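Na-K-Cl cotransporter (Methanosarcina acetivorans, PDB 3G40) probably carries chloride together with cations across the membrane as a cotransporter, this chain being its cytoplasmic C-terminal domain. Local coordinates at residues M173-G176 and N177-L180; A210-N213 and F214-L218; P243-S246 and L247-F250. All coordinates share one frame; numbering follows the deposited sequence.

How the contacts relate
All three contacts are local ones in the C-terminal half of the chain, and they differ in burial. Contact 3 is buried, at the start of inner strand 247-251; contacts 1 and 2 are partly buried, the first where a loop enters helix 179-192, the second along helix 205-222. Contacts 1 and 2 touch through Leu175 CD2 and Leu218 CD1, 4.2 Å apart. Contacts 1 and 3 stay about 6 Å apart at their nearest atoms, yet helix 179-192, which contact 1 opens, packs on Leu247 and Ile249 of contact 3. Chemistry follows place: a tight turn in contact 1, repeated helical bonds in contact 2, and a histidine ring with a water in contact 3.

Contact 1. Residues M173-G176 and N177-L180; sequences MELG and NMDL
Leu175 meets Met178 by packing CB against CG at 3.6 Å, the apolar side-chain contact of this turn. Met178 CG occupies the position between its backbone N and carbonyl carbon (chi1 73°), which turns the chain back over the preceding loop; a bend at chi3 then carries CE to 4.1 Å from Leu175 O. That carbonyl oxygen also accepts a hydrogen bond from Arg165, whose side chain touches Met178 as well. Farther out, Leu175 CD1 comes 4.0 Å from Asp179 OD1, the two side chains running at a slant to each other.

Gly176 makes the polar link. Its backbone has a positive phi, a conformation that glycine adopts easily, and its O accepts from Met178 N at 2.7 Å. The bond is bent: the N-H...O angle is 141°, and the donor sits 35° from the carbonyl plane. Gly176 O also lies 2.9 Å from Asp179 OD2. Both atoms are acceptors, so this is a close approach and not a bond, and it would tend to make a negative charge on the carboxylate less favourable. Against that, Asp179 stands in the first turn of a helix, whose N-terminal end would be expected to favour such a charge, and its OD1 accepts from the backbone N of Ala283.

Asn177 ties the turn to its surroundings: OD1 accepts from Asp277 N and ND2 donates to Leu252 O. The carboxylate of Asp277 receives the backbone N-H groups of Asp179 and Leu180. With Asn177 at its centre, the short Met178 N to Gly176 O bond defines an inverse gamma turn, here leading through Met178 at the N-cap position into helix 179-192.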
ATOM      1  N   MET A 173      12.087  34.555  -0.977  1.00137.08           N
ATOM      2  CA  MET A 173      11.170  33.833  -0.106  1.00128.67           C
ATOM      3  C   MET A 173       9.948  33.471  -0.929  1.00119.77           C
ATOM      4  O   MET A 173       9.350  32.413  -0.738  1.00121.29           O
ATOM      5  CB  MET A 173      10.767  34.681   1.095  1.00131.86           C
ATOM      6  CG  MET A 173      11.923  35.013   2.004  1.00133.84           C
ATOM      7  SD  MET A 173      12.679  33.567   2.776  1.00197.78           S
ATOM      8  CE  MET A 173      11.702  33.421   4.276  1.00 67.21           C
ATOM      9  N   GLU A 174       9.595  34.362  -1.853  1.00109.65           N
ATOM     10  CA  GLU A 174       8.545  34.104  -2.828  1.00 96.28           C
ATOM     11  C   GLU A 174       8.985  33.017  -3.804  1.00 76.54           C
ATOM     12  O   GLU A 174       9.494  33.309  -4.891  1.00 72.48           O
ATOM     13  CB  GLU A 174       8.202  35.383  -3.594  1.00103.75           C
ATOM     14  CG  GLU A 174       7.382  36.384  -2.798  1.00113.37           C
ATOM     15  CD  GLU A 174       5.946  35.936  -2.603  1.00118.22           C
ATOM     16  OE1 GLU A 174       5.586  34.853  -3.114  1.00119.17           O
ATOM     17  OE2 GLU A 174       5.176  36.669  -1.944  1.00119.88           O
ATOM     18  N   LEU A 175       8.793  31.764  -3.403  1.00 53.37           N
ATOM     19  CA  LEU A 175       9.132  30.634  -4.256  1.00 50.05           C
ATOM     20  C   LEU A 175       8.086  30.469  -5.346  1.00 54.30           C
ATOM     21  O   LEU A 175       8.300  29.744  -6.309  1.00 56.13           O
ATOM     22  CB  LEU A 175       9.228  29.353  -3.430  1.00 54.18           C
ATOM     23  CG  LEU A 175      10.410  29.279  -2.462  1.00 49.12           C
ATOM     24  CD1 LEU A 175      10.341  28.011  -1.651  1.00 48.40           C
ATOM     25  CD2 LEU A 175      11.722  29.353  -3.228  1.00 47.65           C
ATOM     26  N   GLY A 176       6.951  31.146  -5.184  1.00 49.52           N
ATOM     27  CA  GLY A 176       5.837  30.977  -6.096  1.00 48.41           C
ATOM     28  C   GLY A 176       5.137  29.668  -5.793  1.00 50.93           C
ATOM     29  O   GLY A 176       5.157  29.203  -4.657  1.00 47.80           O
ATOM     30  N   ASN A 177       4.539  29.049  -6.806  1.00 50.40           N
ATOM     31  CA  ASN A 177       3.720  27.860  -6.570  1.00 50.58           C
ATOM     32  C   ASN A 177       4.527  26.583  -6.339  1.00 46.64           C
ATOM     33  O   ASN A 177       4.469  25.650  -7.145  1.00 44.42           O
ATOM     34  CB  ASN A 177       2.726  27.664  -7.719  1.00 49.69           C
ATOM     35  CG  ASN A 177       1.729  26.556  -7.441  1.00 49.04           C
ATOM     36  OD1 ASN A 177       1.390  26.283  -6.289  1.00 47.68           O
ATOM     37  ND2 ASN A 177       1.251  25.911  -8.498  1.00 46.79           N
ATOM     38  N   MET A 178       5.276  26.532  -5.237  1.00 37.47           N
ATOM     39  CA  MET A 178       6.037  25.330  -4.911  1.00 37.35           C
ATOM     40  C   MET A 178       6.276  25.157  -3.412  1.00 37.05           C
ATOM     41  O   MET A 178       6.987  24.237  -2.994  1.00 39.21           O
ATOM     42  CB  MET A 178       7.394  25.309  -5.660  1.00 38.16           C
ATOM     43  CG  MET A 178       8.413  26.305  -5.118  1.00 41.05           C
ATOM     44  SD  MET A 178      10.107  25.990  -5.713  1.00 48.28           S
ATOM     45  CE  MET A 178       9.866  26.138  -7.480  1.00163.39           C
ATOM     46  N   ASP A 179       5.689  26.030  -2.597  1.00 37.88           N
ATOM     47  CA  ASP A 179       5.908  25.941  -1.156  1.00 39.69           C
ATOM     48  C   ASP A 179       5.352  24.647  -0.559  1.00 44.12           C
ATOM     49  O   ASP A 179       6.036  23.975   0.228  1.00 39.47           O
ATOM     50  CB  ASP A 179       5.306  27.143  -0.437  1.00 44.67           C
ATOM     51  CG  ASP A 179       6.020  28.428  -0.768  1.00 45.14           C
ATOM     52  OD1 ASP A 179       6.860  28.862   0.037  1.00 47.19           O
ATOM     53  OD2 ASP A 179       5.736  28.995  -1.836  1.00 47.03           O
ATOM     54  N   LEU A 180       4.117  24.307  -0.926  1.00 38.91           N
ATOM     55  CA  LEU A 180       3.464  23.100  -0.408  1.00 40.66           C
ATOM     56  C   LEU A 180       4.226  21.866  -0.908  1.00 34.01           C
ATOM     57  O   LEU A 180       4.459  20.921  -0.154  1.00 35.77           O
ATOM     58  CB  LEU A 180       1.997  23.043  -0.873  1.00 37.53           C
ATOM     59  CG  LEU A 180       0.895  22.489   0.031  1.00 53.19           C
ATOM     60  CD1 LEU A 180      -0.248  21.906  -0.814  1.00 48.01           C
ATOM     61  CD2 LEU A 180       1.404  21.475   1.048  1.00 41.55           C
TER

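Contact 2. Residues A210-N213 and F214-L218; sequences AAEN and FLQSL
Gln216 lies alongside Glu212, its CG resting 3.3 Å from Glu212 O and its side chain pointing the same way one helical turn on. Both chains bend at chi2, and their flat ends are twisted by 64° between the carboxylate and amide planes. Glu212 OE2 and Gln216 NE2 do not bond directly, being 3.7 Å apart; a water joins them, donating to Glu212 OE2 at 2.6 Å and accepting from Gln216 NE2 at 2.8 Å.

Ser217 OG donates to Asn213 O at 3.1 Å, the hydroxyl folding back along the helix with OG anti to the carbonyl carbon (chi1 -65°). Ser217 N donates to the same oxygen from the opposite face of the carbonyl plane, so two donors grip one acceptor.

Leu215 sets CG 3.1 Å from Ala211 O, a close approach to the oxygen that also accepts Leu215 N at 2.9 Å in the regular helical ladder.

Helix 205-222 is the helical limb of a beta-alpha-beta unit with strands 195-201 and 228-232. Leu215 touches both strands, Phe198 and Thr200 on one and Met229 on the other, while the ring of Phe214 meets Trp169 and Glu212 reaches Met229 and Val231.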
ATOM      1  N   ALA A 210      22.310  27.994 -13.604  1.00 44.31           N
ATOM      2  CA  ALA A 210      21.511  28.742 -12.648  1.00 44.78           C
ATOM      3  C   ALA A 210      20.561  27.826 -11.859  1.00 41.83           C
ATOM      4  O   ALA A 210      20.319  28.049 -10.680  1.00 39.78           O
ATOM      5  CB  ALA A 210      20.746  29.863 -13.349  1.00 45.14           C
ATOM      6  N   ALA A 211      20.041  26.791 -12.512  1.00 41.03           N
ATOM      7  CA  ALA A 211      19.116  25.871 -11.868  1.00 43.16           C
ATOM      8  C   ALA A 211      19.862  25.015 -10.854  1.00 41.50           C
ATOM      9  O   ALA A 211      19.358  24.739  -9.770  1.00 40.82           O
ATOM     10  CB  ALA A 211      18.410  24.993 -12.909  1.00 42.77           C
ATOM     11  N   GLU A 212      21.063  24.585 -11.215  1.00 34.90           N
ATOM     12  CA  GLU A 212      21.921  23.867 -10.287  1.00 35.77           C
ATOM     13  C   GLU A 212      22.195  24.703  -9.039  1.00 34.73           C
ATOM     14  O   GLU A 212      22.114  24.191  -7.920  1.00 39.68           O
ATOM     15  CB  GLU A 212      23.251  23.511 -10.964  1.00 39.36           C
ATOM     16  CG  GLU A 212      24.183  22.693 -10.092  1.00 51.29           C
ATOM     17  CD  GLU A 212      23.709  21.255  -9.934  1.00 51.92           C
ATOM     18  OE1 GLU A 212      23.142  20.707 -10.909  1.00 52.04           O
ATOM     19  OE2 GLU A 212      23.905  20.671  -8.844  1.00 49.89           O
ATOM     20  N   ASN A 213      22.514  25.922  -9.183  1.00 33.23           N
ATOM     21  CA  ASN A 213      22.841  26.751  -8.113  1.00 34.09           C
ATOM     22  C   ASN A 213      21.589  27.017  -7.268  1.00 36.86           C
ATOM     23  O   ASN A 213      21.694  27.066  -6.234  1.00 38.80           O
ATOM     24  CB  ASN A 213      23.518  28.058  -8.533  1.00 20.00           C
ATOM     25  CG  ASN A 213      24.921  27.864  -9.153  1.00 20.00           C
ATOM     26  OD1 ASN A 213      25.595  26.999  -8.972  1.00 20.00           O
ATOM     27  ND2 ASN A 213      25.259  28.756  -9.801  1.00 20.00           N
ATOM     28  N   PHE A 214      20.472  27.234  -7.898  1.00 40.99           N
ATOM     29  CA  PHE A 214      19.216  27.437  -7.189  1.00 39.30           C
ATOM     30  C   PHE A 214      18.865  26.232  -6.317  1.00 40.60           C
ATOM     31  O   PHE A 214      18.544  26.394  -5.145  1.00 38.05           O
ATOM     32  CB  PHE A 214      18.099  27.753  -8.181  1.00 42.72           C
ATOM     33  CG  PHE A 214      16.739  27.796  -7.563  1.00 43.22           C
ATOM     34  CD1 PHE A 214      16.281  28.949  -6.941  1.00 49.03           C
ATOM     35  CD2 PHE A 214      15.917  26.687  -7.606  1.00 43.20           C
ATOM     36  CE1 PHE A 214      15.019  28.987  -6.358  1.00 48.40           C
ATOM     37  CE2 PHE A 214      14.640  26.723  -7.020  1.00 44.27           C
ATOM     38  CZ  PHE A 214      14.203  27.880  -6.406  1.00 39.76           C
ATOM     39  N   LEU A 215      18.951  25.026  -6.881  1.00 37.78           N
ATOM     40  CA  LEU A 215      18.660  23.803  -6.129  1.00 38.80           C
ATOM     41  C   LEU A 215      19.597  23.591  -4.936  1.00 42.12           C
ATOM     42  O   LEU A 215      19.155  23.207  -3.850  1.00 36.13           O
ATOM     43  CB  LEU A 215      18.686  22.576  -7.043  1.00 35.59           C
ATOM     44  CG  LEU A 215      17.679  22.613  -8.200  1.00 44.87           C
ATOM     45  CD1 LEU A 215      17.670  21.280  -8.945  1.00 40.78           C
ATOM     46  CD2 LEU A 215      16.286  22.976  -7.709  1.00 49.50           C
ATOM     47  N   GLN A 216      20.887  23.831  -5.132  1.00 37.08           N
ATOM     48  CA  GLN A 216      21.838  23.721  -4.023  1.00 41.09           C
ATOM     49  C   GLN A 216      21.497  24.753  -2.933  1.00 47.11           C
ATOM     50  O   GLN A 216      21.615  24.477  -1.737  1.00 40.85           O
ATOM     51  CB  GLN A 216      23.282  23.905  -4.498  1.00 40.00           C
ATOM     52  CG  GLN A 216      23.818  22.781  -5.407  1.00 40.95           C
ATOM     53  CD  GLN A 216      24.178  21.505  -4.660  1.00 46.15           C
ATOM     54  OE1 GLN A 216      23.751  21.291  -3.525  1.00 49.50           O
ATOM     55  NE2 GLN A 216      24.962  20.640  -5.306  1.00 43.22           N
ATOM     56  N   SER A 217      21.086  25.944  -3.351  1.00 42.78           N
ATOM     57  CA  SER A 217      20.750  26.998  -2.391  1.00 47.79           C
ATOM     58  C   SER A 217      19.492  26.670  -1.603  1.00 47.36           C
ATOM     59  O   SER A 217      19.416  26.932  -0.396  1.00 44.83           O
ATOM     60  CB  SER A 217      20.583  28.345  -3.093  1.00 42.35           C
ATOM     61  OG  SER A 217      21.821  28.742  -3.644  1.00 56.93           O
ATOM     62  N   LEU A 218      18.508  26.120  -2.304  1.00 40.06           N
ATOM     63  CA  LEU A 218      17.249  25.712  -1.690  1.00 41.17           C
ATOM     64  C   LEU A 218      17.510  24.662  -0.622  1.00 45.60           C
ATOM     65  O   LEU A 218      17.028  24.781   0.503  1.00 42.26           O
ATOM     66  CB  LEU A 218      16.305  25.158  -2.755  1.00 39.08           C
ATOM     67  CG  LEU A 218      14.862  24.858  -2.377  1.00 50.06           C
ATOM     68  CD1 LEU A 218      14.165  26.157  -2.015  1.00 48.25           C
ATOM     69  CD2 LEU A 218      14.167  24.177  -3.542  1.00 54.11           C
TER
HETATM   70  O   HOH W   1      25.946  21.772  -7.651  1.00 37.81           O

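Contact 3. Residues P243-S246 and L247-F250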
ATOM      1  N   PRO A 243      13.329   9.774 -14.115  1.00 42.33           N
ATOM      2  CA  PRO A 243      14.249   9.154 -13.162  1.00 40.43           C
ATOM      3  C   PRO A 243      13.413   8.518 -12.059  1.00 42.70           C
ATOM      4  O   PRO A 243      12.444   9.139 -11.595  1.00 42.67           O
ATOM      5  CB  PRO A 243      15.030  10.341 -12.594  1.00 39.96           C
ATOM      6  CG  PRO A 243      14.878  11.422 -13.601  1.00 43.06           C
ATOM      7  CD  PRO A 243      13.541  11.226 -14.238  1.00 40.67           C
ATOM      8  N   PHE A 244      13.777   7.311 -11.637  1.00 35.69           N
ATOM      9  CA  PHE A 244      12.885   6.526 -10.779  1.00 33.46           C
ATOM     10  C   PHE A 244      12.706   7.079  -9.357  1.00 40.08           C
ATOM     11  O   PHE A 244      13.668   7.531  -8.734  1.00 35.12           O
ATOM     12  CB  PHE A 244      13.325   5.069 -10.689  1.00 43.22           C
ATOM     13  CG  PHE A 244      12.423   4.252  -9.802  1.00 44.69           C
ATOM     14  CD1 PHE A 244      11.231   3.746 -10.294  1.00 49.92           C
ATOM     15  CD2 PHE A 244      12.733   4.051  -8.462  1.00 45.20           C
ATOM     16  CE1 PHE A 244      10.372   3.018  -9.473  1.00 48.57           C
ATOM     17  CE2 PHE A 244      11.877   3.328  -7.637  1.00 40.31           C
ATOM     18  CZ  PHE A 244      10.700   2.809  -8.148  1.00 40.08           C
ATOM     19  N   ALA A 245      11.474   7.035  -8.849  1.00 35.96           N
ATOM     20  CA  ALA A 245      11.197   7.338  -7.434  1.00 34.43           C
ATOM     21  C   ALA A 245       9.969   6.560  -6.937  1.00 33.58           C
ATOM     22  O   ALA A 245       9.132   6.171  -7.732  1.00 37.37           O
ATOM     23  CB  ALA A 245      10.968   8.830  -7.221  1.00 30.84           C
ATOM     24  N   SER A 246       9.868   6.347  -5.624  1.00 38.55           N
ATOM     25  CA  SER A 246       8.646   5.790  -5.016  1.00 32.84           C
ATOM     26  C   SER A 246       7.502   6.763  -5.201  1.00 33.44           C
ATOM     27  O   SER A 246       6.336   6.381  -5.416  1.00 36.88           O
ATOM     28  CB  SER A 246       8.858   5.560  -3.515  1.00 25.89           C
ATOM     29  OG  SER A 246      10.024   4.767  -3.266  1.00 30.43           O
ATOM     30  N   LEU A 247       7.834   8.038  -5.104  1.00 30.27           N
ATOM     31  CA  LEU A 247       6.841   9.091  -5.217  1.00 30.11           C
ATOM     32  C   LEU A 247       7.455  10.303  -5.881  1.00 33.05           C
ATOM     33  O   LEU A 247       8.509  10.793  -5.449  1.00 33.08           O
ATOM     34  CB  LEU A 247       6.334   9.505  -3.835  1.00 31.44           C
ATOM     35  CG  LEU A 247       5.327  10.675  -3.819  1.00 37.33           C
ATOM     36  CD1 LEU A 247       3.959  10.270  -4.386  1.00 34.40           C
ATOM     37  CD2 LEU A 247       5.154  11.243  -2.406  1.00 35.53           C
ATOM     38  N   HIS A 248       6.784  10.781  -6.921  1.00 30.78           N
ATOM     39  CA  HIS A 248       7.138  12.039  -7.571  1.00 33.80           C
ATOM     40  C   HIS A 248       6.201  13.136  -7.066  1.00 36.41           C
ATOM     41  O   HIS A 248       4.978  12.988  -7.132  1.00 36.75           O
ATOM     42  CB  HIS A 248       6.956  11.904  -9.075  1.00 30.86           C
ATOM     43  CG  HIS A 248       7.846  10.876  -9.697  1.00 39.01           C
ATOM     44  ND1 HIS A 248       9.090  11.184 -10.204  1.00 36.10           N
ATOM     45  CD2 HIS A 248       7.677   9.547  -9.894  1.00 40.40           C
ATOM     46  CE1 HIS A 248       9.648  10.089 -10.687  1.00 35.39           C
ATOM     47  NE2 HIS A 248       8.810   9.081 -10.516  1.00 35.75           N
ATOM     48  N   ILE A 249       6.778  14.220  -6.554  1.00 30.85           N
ATOM     49  CA  ILE A 249       6.014  15.400  -6.144  1.00 31.00           C
ATOM     50  C   ILE A 249       6.168  16.493  -7.192  1.00 38.25           C
ATOM     51  O   ILE A 249       7.296  16.866  -7.553  1.00 41.04           O
ATOM     52  CB  ILE A 249       6.503  15.923  -4.770  1.00 33.58           C
ATOM     53  CG1 ILE A 249       6.393  14.805  -3.717  1.00 34.72           C
ATOM     54  CG2 ILE A 249       5.726  17.187  -4.354  1.00 31.83           C
ATOM     55  CD1 ILE A 249       7.104  15.108  -2.429  1.00 33.83           C
ATOM     56  N   PHE A 250       5.040  16.969  -7.715  1.00 33.08           N
ATOM     57  CA  PHE A 250       5.016  18.066  -8.678  1.00 37.44           C
ATOM     58  C   PHE A 250       4.235  19.232  -8.089  1.00 44.50           C
ATOM     59  O   PHE A 250       3.479  19.060  -7.133  1.00 39.22           O
ATOM     60  CB  PHE A 250       4.315  17.631  -9.969  1.00 39.36           C
ATOM     61  CG  PHE A 250       5.030  16.536 -10.716  1.00 42.86           C
ATOM     62  CD1 PHE A 250       4.739  15.202 -10.468  1.00 41.61           C
ATOM     63  CD2 PHE A 250       5.977  16.843 -11.681  1.00 41.95           C
ATOM     64  CE1 PHE A 250       5.398  14.189 -11.161  1.00 43.18           C
ATOM     65  CE2 PHE A 250       6.643  15.829 -12.380  1.00 39.20           C
ATOM     66  CZ  PHE A 250       6.353  14.508 -12.111  1.00 38.19           C
TER
HETATM   67  O   HOH W   2       9.426   6.429 -11.085  1.00 37.12           O
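Pro243 presents its O to the edge of the His248 ring, 3.1 Å from CE1 and in the ring plane. Here the loop 243-246 enters strand 247-251, an inner strand of the ten-stranded mixed sheet of this alpha/beta fold, and the His248 ring points back toward the loop.

The CB of Phe244 points away from the strand, and its side chain packs on Met34 of the second subunit. It is the residue of this contact that reaches the other chain of the dimer.

Ala245 carries a CH-pi contact. Its CB sits over one face of the His248 ring, 4.0 Å from the centroid and 16° off the normal, displaced toward the rim so that CE1 is the ring atom nearest to it. The same methyl is 3.6 Å from Leu247 O, while the backbone O of Ala245 accepts from Ser270 OG.

Ser246 adopts helix-like backbone angles between two extended residues, the local kink that brings the loop onto the strand. Its OG accepts from the backbone N of both Asn156 and Leu157, so the kink is tied to the beginning of strand 157-161, which pairs with strand 247-251.

In that strand Leu247 faces helix 179-192, touching Leu188 and Trp192, whereas the His248 ring, with Ala245 CB over one face and Pro243 O at its edge, is turned to the loop. Trp161 NE1 holds the ring at ND1, and the two rings meet with planes at about 30°. At the other nitrogen, a water in the ring plane lies 2.8 Å from His248 NE2 and accepts from Ala245 N at 3.1 Å.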